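Bluetongue virus COAT protein VP7 (Bluetongue virus, PDB 1BVP) forms homotrimeric capsomers that build the surface layer of the bluetongue virus core, on a scaffold of VP3, and takes part in host-cell receptor binding. Local coordinates at residues V29-G34 and E98-T103. Sequence-based numbering, arbitrary orientation.
Sequences VMEILG and EIPFTT
T102 faces I32 with its methyl group while its hydroxyl, OG1, accepts a hydrogen bond from the backbone N of A105 and so N-caps helix 103-116. With chi1 at 58°, OG1 sits beside both the backbone N and the carbonyl carbon, and CG2 is left to approach the isoleucine. A threonine suits this place because one branch can serve the helix end and the other an apolar neighbour.

Across the contact the interaction is wholly van der Waals; no hydrogen bond joins 29-34 to 98-103, and the two segments together bury 177 Å². Its centre is I32, whose CG1 comes to 3.9 Å from CG of P100, the side chain and the ring meeting at a slant. Since CG1 of I32 is anti to the carbonyl carbon (chi1 -69°) and the chain runs on extended, CG1 meets the ring and CD1 continues toward T102, 4.2 Å from its CG2. The branched isoleucine thus spans two loop residues from one helical turn. P100 is apt on the loop side: its ring is apolar, it has no backbone N-H needing a partner, and it fits the extended course of the chain here. At the solvent-facing margin, E31 extends its side chain, so that OE2 stands 4.5 Å from CG of P100, a loose approach.

The contact joins the loop between helices 90-94 and 103-116 to helix 27-44 in the helical part of the subunit. Helix 2-15 touches both, T10 packing on I32 while its OG1 hydrogen-bonds T102 N, and V24 of the second subunit packs on P100 at the trimer interface.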
loop_
_atom_site.group_PDB
_atom_site.type_symbol
_atom_site.label_atom_id
_atom_site.label_comp_id
_atom_site.label_asym_id
_atom_site.label_seq_id
_atom_site.Cartn_x
_atom_site.Cartn_y
_atom_site.Cartn_z
ATOM N N VAL A 29 15.460 2.865 -27.838
ATOM C CA VAL A 29 16.606 2.921 -26.931
ATOM C C VAL A 29 17.886 3.421 -27.584
ATOM O O VAL A 29 18.635 4.199 -26.991
ATOM C CB VAL A 29 16.901 1.509 -26.343
ATOM C CG1 VAL A 29 18.126 1.504 -25.476
ATOM C CG2 VAL A 29 15.706 1.013 -25.596
ATOM N N MET A 30 18.201 2.887 -28.754
ATOM C CA MET A 30 19.412 3.296 -29.450
ATOM C C MET A 30 19.360 4.749 -29.896
ATOM O O MET A 30 20.370 5.442 -29.878
ATOM C CB MET A 30 19.671 2.393 -30.640
ATOM C CG MET A 30 20.280 1.062 -30.292
ATOM S SD MET A 30 20.390 0.171 -31.873
ATOM C CE MET A 30 22.083 -0.749 -31.714
ATOM N N GLU A 31 18.189 5.210 -30.304
ATOM C CA GLU A 31 18.040 6.585 -30.728
ATOM C C GLU A 31 18.375 7.545 -29.583
ATOM O O GLU A 31 19.098 8.514 -29.770
ATOM C CB GLU A 31 16.628 6.787 -31.192
ATOM C CG GLU A 31 16.293 8.205 -31.510
ATOM C CD GLU A 31 14.790 8.395 -31.648
ATOM O OE1 GLU A 31 14.069 7.371 -31.837
ATOM O OE2 GLU A 31 14.320 9.559 -31.553
ATOM N N ILE A 32 17.900 7.218 -28.382
ATOM C CA ILE A 32 18.115 8.011 -27.168
ATOM C C ILE A 32 19.566 7.941 -26.655
ATOM O O ILE A 32 20.184 8.981 -26.361
ATOM C CB ILE A 32 17.162 7.506 -26.040
ATOM C CG1 ILE A 32 15.710 7.844 -26.372
ATOM C CG2 ILE A 32 17.549 8.071 -24.675
ATOM C CD1 ILE A 32 14.734 6.940 -25.631
ATOM N N LEU A 33 20.079 6.719 -26.478
ATOM C CA LEU A 33 21.439 6.533 -25.999
ATOM C C LEU A 33 22.428 7.186 -26.923
ATOM O O LEU A 33 23.410 7.766 -26.478
ATOM C CB LEU A 33 21.793 5.061 -25.867
ATOM C CG LEU A 33 21.103 4.382 -24.689
ATOM C CD1 LEU A 33 21.706 3.023 -24.453
ATOM C CD2 LEU A 33 21.247 5.252 -23.458
ATOM N N GLY A 34 22.163 7.080 -28.218
ATOM C CA GLY A 34 23.027 7.674 -29.211
ATOM C C GLY A 34 23.206 9.150 -28.973
ATOM O O GLY A 34 24.330 9.618 -28.783
ATOM N N GLU A 98 17.599 18.483 -27.724
ATOM C CA GLU A 98 17.630 17.411 -28.705
ATOM C C GLU A 98 17.591 16.035 -28.091
ATOM O O GLU A 98 17.358 15.063 -28.820
ATOM C CB GLU A 98 18.808 17.551 -29.683
ATOM C CG GLU A 98 18.639 18.663 -30.738
ATOM C CD GLU A 98 18.969 20.068 -30.215
ATOM O OE1 GLU A 98 19.997 20.239 -29.487
ATOM O OE2 GLU A 98 18.206 21.007 -30.561
ATOM N N ILE A 99 17.876 15.918 -26.789
ATOM C CA ILE A 99 17.797 14.601 -26.136
ATOM C C ILE A 99 16.324 14.407 -25.803
ATOM O O ILE A 99 15.728 15.197 -25.065
ATOM C CB ILE A 99 18.572 14.509 -24.837
ATOM C CG1 ILE A 99 20.034 14.898 -25.059
ATOM C CG2 ILE A 99 18.440 13.086 -24.288
ATOM C CD1 ILE A 99 20.888 14.678 -23.851
ATOM N N PRO A 100 15.701 13.384 -26.387
ATOM C CA PRO A 100 14.277 13.168 -26.103
ATOM C C PRO A 100 14.018 12.422 -24.771
ATOM O O PRO A 100 14.909 11.775 -24.213
ATOM C CB PRO A 100 13.819 12.360 -27.326
ATOM C CG PRO A 100 15.032 11.468 -27.570
ATOM C CD PRO A 100 16.257 12.334 -27.270
ATOM N N PHE A 101 12.834 12.618 -24.205
ATOM C CA PHE A 101 12.449 11.907 -22.988
ATOM C C PHE A 101 11.198 11.093 -23.336
ATOM O O PHE A 101 10.474 11.421 -24.289
ATOM C CB PHE A 101 12.212 12.860 -21.813
ATOM C CG PHE A 101 11.281 14.005 -22.115
ATOM C CD1 PHE A 101 9.900 13.824 -22.093
ATOM C CD2 PHE A 101 11.786 15.265 -22.400
ATOM C CE1 PHE A 101 9.027 14.904 -22.359
ATOM C CE2 PHE A 101 10.938 16.346 -22.662
ATOM C CZ PHE A 101 9.551 16.165 -22.642
ATOM N N THR A 102 11.000 9.973 -22.662
ATOM C CA THR A 102 9.850 9.140 -22.947
ATOM C C THR A 102 8.538 9.611 -22.284
ATOM O O THR A 102 8.532 10.366 -21.314
ATOM C CB THR A 102 10.107 7.724 -22.462
ATOM O OG1 THR A 102 10.397 7.753 -21.058
ATOM C CG2 THR A 102 11.263 7.104 -23.200
ATOM N N THR A 103 7.424 9.137 -22.826
ATOM C CA THR A 103 6.106 9.406 -22.282
ATOM C C THR A 103 6.051 8.983 -20.787
ATOM O O THR A 103 5.531 9.737 -19.969
ATOM C CB THR A 103 5.040 8.635 -23.103
ATOM O OG1 THR A 103 4.879 9.263 -24.374
ATOM C CG2 THR A 103 3.720 8.629 -22.413
#